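Local atomic coordinates of fructose-bisphosphate aldolase (Thermus caldophilus, PDB entry 2FJK), a protein that belongs to the class II fructose-bisphosphate aldolases, a family of enzymes built on the TIM-barrel fold, and binds 1,3-dihydroxyacetonephosphate. Residues L34-E39 against V291-M296; G209-P214 against T252-R257; E219-A224 against A259-V264. One frame throughout, in Å; residues are numbered along the deposited sequence.

Contact 1: residues L34-E39 against V291-M296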
loop_
_atom_site.group_PDB
_atom_site.type_symbol
_atom_site.label_atom_id
_atom_site.label_comp_id
_atom_site.label_asym_id
_atom_site.label_seq_id
_atom_site.Cartn_x
_atom_site.Cartn_y
_atom_site.Cartn_z
ATOM N N LEU A 34 -2.512 -18.396 -4.870
ATOM C CA LEU A 34 -1.602 -18.117 -3.760
ATOM C C LEU A 34 -1.743 -19.065 -2.573
ATOM O O LEU A 34 -0.753 -19.392 -1.913
ATOM C CB LEU A 34 -1.772 -16.675 -3.271
ATOM C CG LEU A 34 -1.243 -15.572 -4.197
ATOM C CD1 LEU A 34 -1.388 -14.223 -3.522
ATOM C CD2 LEU A 34 0.209 -15.842 -4.540
ATOM N N GLU A 35 -2.964 -19.497 -2.285
ATOM C CA GLU A 35 -3.176 -20.414 -1.173
ATOM C C GLU A 35 -2.556 -21.752 -1.551
ATOM O O GLU A 35 -1.885 -22.395 -0.729
ATOM C CB GLU A 35 -4.661 -20.588 -0.890
ATOM C CG GLU A 35 -5.293 -19.397 -0.215
ATOM C CD GLU A 35 -6.783 -19.568 -0.049
ATOM O OE1 GLU A 35 -7.204 -20.694 0.279
ATOM O OE2 GLU A 35 -7.527 -18.581 -0.231
ATOM N N ALA A 36 -2.783 -22.164 -2.798
ATOM C CA ALA A 36 -2.220 -23.411 -3.294
ATOM C C ALA A 36 -0.700 -23.299 -3.141
ATOM O O ALA A 36 -0.030 -24.264 -2.786
ATOM C CB ALA A 36 -2.595 -23.612 -4.762
ATOM N N ALA A 37 -0.168 -22.108 -3.383
ATOM C CA ALA A 37 1.270 -21.882 -3.248
ATOM C C ALA A 37 1.734 -21.977 -1.782
ATOM O O ALA A 37 2.782 -22.564 -1.504
ATOM C CB ALA A 37 1.643 -20.524 -3.822
ATOM N N GLU A 38 0.974 -21.394 -0.853
ATOM C CA GLU A 38 1.350 -21.453 0.566
ATOM C C GLU A 38 1.346 -22.930 0.945
ATOM O O GLU A 38 2.301 -23.433 1.532
ATOM C CB GLU A 38 0.367 -20.662 1.437
ATOM C CG GLU A 38 0.346 -19.162 1.148
ATOM C CD GLU A 38 1.675 -18.485 1.432
ATOM O OE1 GLU A 38 2.726 -19.162 1.348
ATOM O OE2 GLU A 38 1.676 -17.270 1.725
ATOM N N GLU A 39 0.261 -23.623 0.616
ATOM C CA GLU A 39 0.216 -25.060 0.854
ATOM C C GLU A 39 1.243 -25.531 -0.180
ATOM O O GLU A 39 1.530 -24.811 -1.135
ATOM C CB GLU A 39 -1.168 -25.623 0.515
ATOM C CG GLU A 39 -2.268 -25.190 1.463
ATOM C CD GLU A 39 -3.616 -25.808 1.125
ATOM O OE1 GLU A 39 -3.656 -27.003 0.760
ATOM O OE2 GLU A 39 -4.636 -25.099 1.242
ATOM N N VAL A 291 -6.741 -27.525 -8.658
ATOM C CA VAL A 291 -6.101 -27.693 -9.955
ATOM C C VAL A 291 -4.675 -27.195 -9.850
ATOM O O VAL A 291 -3.734 -27.871 -10.277
ATOM C CB VAL A 291 -6.823 -26.892 -11.071
ATOM C CG1 VAL A 291 -5.933 -26.820 -12.320
ATOM C CG2 VAL A 291 -8.148 -27.557 -11.406
ATOM N N VAL A 292 -4.513 -26.010 -9.270
ATOM C CA VAL A 292 -3.184 -25.435 -9.130
ATOM C C VAL A 292 -2.256 -26.372 -8.353
ATOM O O VAL A 292 -1.109 -26.587 -8.750
ATOM C CB VAL A 292 -3.228 -24.071 -8.418
ATOM C CG1 VAL A 292 -1.795 -23.546 -8.212
ATOM C CG2 VAL A 292 -4.048 -23.076 -9.248
ATOM N N LYS A 293 -2.761 -26.925 -7.256
ATOM C CA LYS A 293 -1.979 -27.838 -6.429
ATOM C C LYS A 293 -1.460 -29.015 -7.237
ATOM O O LYS A 293 -0.252 -29.244 -7.284
ATOM C CB LYS A 293 -2.812 -28.326 -5.234
ATOM C CG LYS A 293 -2.931 -27.291 -4.125
ATOM C CD LYS A 293 -3.978 -27.656 -3.089
ATOM C CE LYS A 293 -3.689 -28.987 -2.414
ATOM N NZ LYS A 293 -4.815 -29.401 -1.525
ATOM N N SER A 294 -2.356 -29.751 -7.887
ATOM C CA SER A 294 -1.917 -30.899 -8.680
ATOM C C SER A 294 -0.918 -30.441 -9.748
ATOM O O SER A 294 0.048 -31.144 -10.063
ATOM C CB SER A 294 -3.116 -31.616 -9.317
ATOM O OG SER A 294 -3.852 -30.778 -10.185
ATOM N N ARG A 295 -1.147 -29.244 -10.276
ATOM C CA ARG A 295 -0.271 -28.661 -11.286
ATOM C C ARG A 295 1.139 -28.545 -10.706
ATOM O O ARG A 295 2.130 -28.885 -11.357
ATOM C CB ARG A 295 -0.787 -27.273 -11.657
ATOM C CG ARG A 295 -0.482 -26.851 -13.056
ATOM C CD ARG A 295 -1.083 -27.825 -14.047
ATOM N NE ARG A 295 -0.814 -27.379 -15.401
ATOM C CZ ARG A 295 -0.780 -28.175 -16.459
ATOM N NH1 ARG A 295 -0.997 -29.479 -16.334
ATOM N NH2 ARG A 295 -0.513 -27.658 -17.642
HETATM N N MSE A 296 1.219 -28.041 -9.477
HETATM C CA MSE A 296 2.503 -27.892 -8.802
HETATM C C MSE A 296 3.132 -29.263 -8.524
HETATM O O MSE A 296 4.354 -29.384 -8.501
HETATM C CB MSE A 296 2.331 -27.106 -7.499
HETATM C CG MSE A 296 1.825 -25.691 -7.717
HETATM SE SE MSE A 296 1.372 -24.773 -6.088
HETATM C CE MSE A 296 -0.400 -25.390 -5.818
#
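The methyl group of Ala36 fits against the neighbouring helix between Val292 and Lys293. Its CB lies 3.5 Å from CG1 of Val292 and, on the Lys293 side, 3.7 Å from CG of that residue, so the lysine contributes its aliphatic stem here. Alanine suits the place because nothing beyond CB intervenes, and the CA atoms of Ala36 and Lys293 come within 5.4 Å. One turn on from Val292, the selenium of the selenomethionine Met296 lies alongside the backbone, with SE 4.1 Å from CA of Ala37. The axes of 34-38 and 291-296 pass 8.9 Å apart at a crossing angle of -45°. This is helix-on-helix packing in the outer layer of a TIM barrel, where helix 27-38, which follows strand 19-23, meets the chain's last helix, 277-299. Farther out along its chain, Lys293 ends in an ammonium group: its NZ forms a long salt bridge with OE1 of Glu39 at 3.5 Å. The glutamate's other oxygen pairs with Lys289, which Glu35 also meets, so charges of opposite sign line the edge of the apolar patch. Deeper in, Val292 packs on Phe22 and on Leu256 of helix 254-270, while Leu34 and Ala37 rest on strand 44-47.

Contact 2: residues G209-P214 against T252-R257; sequences GASAVP and TDTDLR. With 13P (1,3-dihydroxyacetonephosphate), chain E.
Asp255 receives the backbone of the 209-214 loop with both carboxylate oxygens. Its OD2 accepts the N-H of Ala212 in a nearly straight bond (167°), with Ala212 N 2.8 Å from Asp255 OD2. Its OD1 accepts the next amide, with Val213 N 2.6 Å from Asp255 OD1. Each oxygen uses its syn lone pair, so the flat group clasps two successive amides, a task an aspartate on a short stem is well made for. Its CG stands anti to the carbonyl carbon (chi1 -72°), which carries the carboxylate over to the loop. In return, the N-H of Asp255 donates to OG of Ser211 at 3.1 Å.

That serine hydroxyl also belongs to the ligand's bonds, donating to O3P of 1,3-dihydroxyacetonephosphate at 2.6 Å. The same O3P takes the backbone N-H of Asp253 and that of Thr254, both N-to-O3P distances being 2.7 Å. A phosphate held by amides at the start of a helix is a familiar TIM-barrel solution, and the helix end probably adds favourable electrostatics. Thr254 further gives OG1 to O1P at 2.5 Å, while Ser211 N reaches O2P only weakly.

Among charged side chains, Arg257 grips Asp253 side-on, NE and NH2 each meeting one carboxylate oxygen; Arg257 NH1 also pairs with Asp276 of the second subunit. In the fold, the loop leads from strand 205-207 to helix 215-223, and 252-257 passes from strand 247-252 into helix 254-270; helix 277-299 packs against them, its Arg295 NE hydrogen-bonded to Thr252 OG1.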
loop_
_atom_site.group_PDB
_atom_site.type_symbol
_atom_site.label_atom_id
_atom_site.label_comp_id
_atom_site.label_asym_id
_atom_site.label_seq_id
_atom_site.Cartn_x
_atom_site.Cartn_y
_atom_site.Cartn_z
ATOM N N GLY A 209 0.750 -22.293 -23.342
ATOM C CA GLY A 209 -0.267 -23.171 -23.888
ATOM C C GLY A 209 -0.051 -24.581 -23.391
ATOM O O GLY A 209 -0.171 -25.545 -24.151
ATOM N N ALA A 210 0.245 -24.702 -22.100
ATOM C CA ALA A 210 0.531 -26.006 -21.523
ATOM C C ALA A 210 -0.561 -26.664 -20.697
ATOM O O ALA A 210 -0.281 -27.610 -19.971
ATOM C CB ALA A 210 1.823 -25.931 -20.705
ATOM N N SER A 211 -1.799 -26.191 -20.798
ATOM C CA SER A 211 -2.875 -26.816 -20.032
ATOM C C SER A 211 -3.007 -28.305 -20.389
ATOM O O SER A 211 -2.663 -28.722 -21.493
ATOM C CB SER A 211 -4.211 -26.112 -20.285
ATOM O OG SER A 211 -4.392 -25.016 -19.403
ATOM N N ALA A 212 -3.516 -29.090 -19.445
ATOM C CA ALA A 212 -3.691 -30.526 -19.635
ATOM C C ALA A 212 -5.099 -30.838 -20.139
ATOM O O ALA A 212 -5.329 -31.859 -20.783
ATOM C CB ALA A 212 -3.421 -31.268 -18.309
ATOM N N VAL A 213 -6.036 -29.949 -19.842
ATOM C CA VAL A 213 -7.415 -30.127 -20.268
ATOM C C VAL A 213 -7.858 -31.572 -20.001
ATOM O O VAL A 213 -8.293 -32.279 -20.914
ATOM C CB VAL A 213 -7.551 -29.811 -21.771
ATOM C CG1 VAL A 213 -8.995 -29.472 -22.100
ATOM C CG2 VAL A 213 -6.607 -28.658 -22.149
ATOM N N PRO A 214 -7.753 -32.021 -18.734
ATOM C CA PRO A 214 -8.126 -33.376 -18.309
ATOM C C PRO A 214 -9.519 -33.807 -18.736
ATOM O O PRO A 214 -10.480 -33.043 -18.630
ATOM C CB PRO A 214 -7.964 -33.325 -16.788
ATOM C CG PRO A 214 -8.197 -31.869 -16.469
ATOM C CD PRO A 214 -7.430 -31.182 -17.565
ATOM N N THR A 252 -0.402 -21.985 -17.186
ATOM C CA THR A 252 -1.681 -22.704 -17.133
ATOM C C THR A 252 -2.818 -21.700 -17.003
ATOM O O THR A 252 -2.837 -20.896 -16.069
ATOM C CB THR A 252 -1.760 -23.648 -15.917
ATOM O OG1 THR A 252 -0.638 -24.528 -15.928
ATOM C CG2 THR A 252 -3.051 -24.476 -15.959
ATOM N N ASP A 253 -3.776 -21.761 -17.924
ATOM C CA ASP A 253 -4.897 -20.831 -17.914
ATOM C C ASP A 253 -6.224 -21.556 -18.160
ATOM O O ASP A 253 -7.109 -21.535 -17.310
ATOM C CB ASP A 253 -4.656 -19.751 -18.981
ATOM C CG ASP A 253 -5.733 -18.691 -19.009
ATOM O OD1 ASP A 253 -6.620 -18.703 -18.136
ATOM O OD2 ASP A 253 -5.685 -17.834 -19.915
ATOM N N THR A 254 -6.351 -22.185 -19.327
ATOM C CA THR A 254 -7.555 -22.931 -19.689
ATOM C C THR A 254 -8.044 -23.892 -18.586
ATOM O O THR A 254 -9.232 -23.915 -18.259
ATOM C CB THR A 254 -7.324 -23.768 -20.978
ATOM O OG1 THR A 254 -7.148 -22.894 -22.099
ATOM C CG2 THR A 254 -8.502 -24.695 -21.236
ATOM N N ASP A 255 -7.134 -24.688 -18.028
ATOM C CA ASP A 255 -7.507 -25.642 -16.987
ATOM C C ASP A 255 -8.260 -24.969 -15.840
ATOM O O ASP A 255 -9.250 -25.502 -15.350
ATOM C CB ASP A 255 -6.273 -26.371 -16.425
ATOM C CG ASP A 255 -5.675 -27.382 -17.406
ATOM O OD1 ASP A 255 -6.396 -27.866 -18.303
ATOM O OD2 ASP A 255 -4.478 -27.708 -17.264
ATOM N N LEU A 256 -7.787 -23.793 -15.433
ATOM C CA LEU A 256 -8.398 -23.047 -14.337
ATOM C C LEU A 256 -9.770 -22.514 -14.696
ATOM O O LEU A 256 -10.703 -22.631 -13.908
ATOM C CB LEU A 256 -7.504 -21.886 -13.922
ATOM C CG LEU A 256 -6.029 -22.213 -13.712
ATOM C CD1 LEU A 256 -5.352 -20.996 -13.113
ATOM C CD2 LEU A 256 -5.862 -23.419 -12.804
ATOM N N ARG A 257 -9.887 -21.915 -15.879
ATOM C CA ARG A 257 -11.168 -21.375 -16.333
ATOM C C ARG A 257 -12.207 -22.473 -16.363
ATOM O O ARG A 257 -13.313 -22.299 -15.865
ATOM C CB ARG A 257 -11.065 -20.790 -17.742
ATOM C CG ARG A 257 -10.150 -19.605 -17.909
ATOM C CD ARG A 257 -10.283 -19.077 -19.344
ATOM N NE ARG A 257 -9.222 -18.147 -19.695
ATOM C CZ ARG A 257 -9.231 -17.375 -20.781
ATOM N NH1 ARG A 257 -10.257 -17.424 -21.629
ATOM N NH2 ARG A 257 -8.212 -16.549 -21.021
HETATM P P 13P E . -3.587 -22.389 -21.943
HETATM O O1P 13P E . -4.892 -21.890 -22.731
HETATM O O2P 13P E . -3.146 -23.750 -22.622
HETATM O O3P 13P E . -3.957 -22.645 -20.450
HETATM O O1 13P E . -2.458 -21.252 -22.063
HETATM C C1 13P E . -1.567 -21.054 -20.968
HETATM C C2 13P E . -0.483 -20.146 -21.493
HETATM O O2 13P E . 0.097 -20.443 -22.534
HETATM C C3 13P E . -0.104 -18.867 -20.749
HETATM O O3 13P E . 0.852 -18.123 -21.496
#

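Contact 3: residues E219-A224 against A259-V264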
loop_
_atom_site.group_PDB
_atom_site.type_symbol
_atom_site.label_atom_id
_atom_site.label_comp_id
_atom_site.label_asym_id
_atom_site.label_seq_id
_atom_site.Cartn_x
_atom_site.Cartn_y
_atom_site.Cartn_z
ATOM N N GLU A 219 -15.557 -33.800 -19.079
ATOM C CA GLU A 219 -16.815 -34.497 -18.810
ATOM C C GLU A 219 -17.617 -33.882 -17.666
ATOM O O GLU A 219 -18.851 -33.904 -17.675
ATOM C CB GLU A 219 -16.536 -35.983 -18.534
ATOM C CG GLU A 219 -15.859 -36.688 -19.715
ATOM C CD GLU A 219 -15.709 -38.195 -19.531
ATOM O OE1 GLU A 219 -16.734 -38.871 -19.302
ATOM O OE2 GLU A 219 -14.567 -38.705 -19.629
ATOM N N ARG A 220 -16.918 -33.331 -16.683
ATOM C CA ARG A 220 -17.576 -32.695 -15.548
ATOM C C ARG A 220 -18.262 -31.431 -16.063
ATOM O O ARG A 220 -19.374 -31.096 -15.661
ATOM C CB ARG A 220 -16.536 -32.331 -14.492
ATOM C CG ARG A 220 -17.097 -31.842 -13.176
ATOM C CD ARG A 220 -15.949 -31.497 -12.238
ATOM N NE ARG A 220 -16.348 -31.469 -10.835
ATOM C CZ ARG A 220 -17.181 -30.583 -10.307
ATOM N NH1 ARG A 220 -17.708 -29.637 -11.071
ATOM N NH2 ARG A 220 -17.483 -30.639 -9.017
ATOM N N PHE A 221 -17.580 -30.739 -16.967
ATOM C CA PHE A 221 -18.090 -29.510 -17.561
ATOM C C PHE A 221 -19.334 -29.821 -18.390
ATOM O O PHE A 221 -20.359 -29.143 -18.268
ATOM C CB PHE A 221 -17.004 -28.880 -18.442
ATOM C CG PHE A 221 -17.439 -27.627 -19.144
ATOM C CD1 PHE A 221 -17.852 -26.514 -18.420
ATOM C CD2 PHE A 221 -17.434 -27.559 -20.536
ATOM C CE1 PHE A 221 -18.254 -25.351 -19.070
ATOM C CE2 PHE A 221 -17.835 -26.400 -21.194
ATOM C CZ PHE A 221 -18.245 -25.295 -20.458
ATOM N N ARG A 222 -19.247 -30.856 -19.221
ATOM C CA ARG A 222 -20.377 -31.249 -20.054
ATOM C C ARG A 222 -21.515 -31.725 -19.167
ATOM O O ARG A 222 -22.670 -31.406 -19.418
ATOM C CB ARG A 222 -19.976 -32.364 -21.030
ATOM C CG ARG A 222 -18.720 -32.064 -21.838
ATOM C CD ARG A 222 -18.561 -33.006 -23.027
ATOM N NE ARG A 222 -18.954 -32.346 -24.267
ATOM C CZ ARG A 222 -20.181 -31.890 -24.521
ATOM N NH1 ARG A 222 -21.150 -32.032 -23.624
ATOM N NH2 ARG A 222 -20.434 -31.266 -25.665
ATOM N N ALA A 223 -21.182 -32.476 -18.121
ATOM C CA ALA A 223 -22.186 -32.996 -17.192
ATOM C C ALA A 223 -23.027 -31.876 -16.568
ATOM O O ALA A 223 -24.182 -32.088 -16.198
ATOM C CB ALA A 223 -21.512 -33.821 -16.098
ATOM N N ALA A 224 -22.440 -30.690 -16.445
ATOM C CA ALA A 224 -23.143 -29.533 -15.899
ATOM C C ALA A 224 -23.588 -28.729 -17.117
ATOM O O ALA A 224 -24.085 -29.305 -18.082
ATOM C CB ALA A 224 -22.203 -28.707 -15.020
ATOM N N ALA A 259 -12.235 -25.483 -14.831
ATOM C CA ALA A 259 -12.582 -25.961 -13.499
ATOM C C ALA A 259 -13.543 -24.976 -12.820
ATOM O O ALA A 259 -14.600 -25.364 -12.326
ATOM C CB ALA A 259 -11.318 -26.141 -12.662
ATOM N N PHE A 260 -13.173 -23.698 -12.818
ATOM C CA PHE A 260 -13.990 -22.652 -12.200
ATOM C C PHE A 260 -15.410 -22.615 -12.778
ATOM O O PHE A 260 -16.400 -22.597 -12.040
ATOM C CB PHE A 260 -13.324 -21.292 -12.419
ATOM C CG PHE A 260 -13.878 -20.200 -11.560
ATOM C CD1 PHE A 260 -13.386 -19.995 -10.277
ATOM C CD2 PHE A 260 -14.904 -19.385 -12.027
ATOM C CE1 PHE A 260 -13.908 -18.990 -9.467
ATOM C CE2 PHE A 260 -15.440 -18.374 -11.223
ATOM C CZ PHE A 260 -14.943 -18.173 -9.943
ATOM N N THR A 261 -15.507 -22.590 -14.106
ATOM C CA THR A 261 -16.807 -22.542 -14.769
ATOM C C THR A 261 -17.568 -23.852 -14.559
ATOM O O THR A 261 -18.790 -23.851 -14.367
ATOM C CB THR A 261 -16.649 -22.268 -16.291
ATOM O OG1 THR A 261 -15.989 -21.008 -16.489
ATOM C CG2 THR A 261 -18.011 -22.227 -16.975
ATOM N N ALA A 262 -16.855 -24.970 -14.598
ATOM C CA ALA A 262 -17.512 -26.253 -14.393
ATOM C C ALA A 262 -18.276 -26.161 -13.075
ATOM O O ALA A 262 -19.456 -26.487 -13.005
ATOM C CB ALA A 262 -16.485 -27.376 -14.326
ATOM N N LEU A 263 -17.603 -25.695 -12.029
ATOM C CA LEU A 263 -18.262 -25.590 -10.740
ATOM C C LEU A 263 -19.380 -24.554 -10.679
ATOM O O LEU A 263 -20.416 -24.809 -10.077
ATOM C CB LEU A 263 -17.233 -25.359 -9.639
ATOM C CG LEU A 263 -16.838 -26.712 -9.023
ATOM C CD1 LEU A 263 -15.969 -27.510 -9.981
ATOM C CD2 LEU A 263 -16.095 -26.494 -7.760
ATOM N N VAL A 264 -19.196 -23.396 -11.310
ATOM C CA VAL A 264 -20.250 -22.391 -11.296
ATOM C C VAL A 264 -21.508 -22.989 -11.925
ATOM O O VAL A 264 -22.609 -22.863 -11.380
ATOM C CB VAL A 264 -19.852 -21.116 -12.086
ATOM C CG1 VAL A 264 -21.082 -20.264 -12.346
ATOM C CG2 VAL A 264 -18.831 -20.305 -11.298
#
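Phe221 and Ala262 bring their CA atoms within 4.6 Å where helices 219-223 and 259-264 run in roughly the same direction, 30° apart, with axes 8.7 Å from each other. So close an approach of the backbones calls for a small residue, and the buried Ala262 gives up more surface here than any other residue of the two segments. The Phe221 ring is thrown across by a CG anti to the backbone N (chi1 178°) and meets the other helix with its edge: CD1 lies 4.0 Å from CA of Ala262, and CE1 lies 3.8 Å from CG2 of Thr261. The Phe221 and Thr261 side chains lie side by side and point the same way, the threonine offering its methyl to the ring and keeping its hydroxyl for polar partners, Arg257 O and Tyr280 OH of the second subunit. The helices follow strands 205-207 and 247-252, neighbours in the parallel sheet, so this is packing within the outer helical layer of the TIM barrel. On the far flank of Ala262, Arg220 stretches out fully from CG to NE and brings its guanidinium over Leu263, whose CD1 sits against one face; CG of Leu263 is 3.7 Å from NH1 of Arg220. The leucine CB points away from the arginine's helix, but the branched end swings back. A flat cation suits such a partly exposed margin, since its face can rest on a methyl while NH1 forms a salt bridge with Glu266. Ala224, just past the helix end, adds its CB against Ala262 O at 4.1 Å. Pro272 of the second subunit packs on Phe221.

From the N terminus, the chain first passes 34-39, whose partner 291-296 comes only near the C terminus, so contact 1 closes a long loop of about 250 residues and joins helix 27-38 to the last helix. Contacts 2 and 3 both nest inside that loop and close short loops of 37 and 34 residues. They cross each other: 209-214 and 219-224 come in turn, then 252-257 and 259-264 in the same order. Both use helix 254-270, its start, at the ligand, in contact 2 and its middle in contact 3, and both touch the second subunit. Helix 277-299 connects all three, through Arg295 to contact 2 and through Val291 to Ala259 of contact 3.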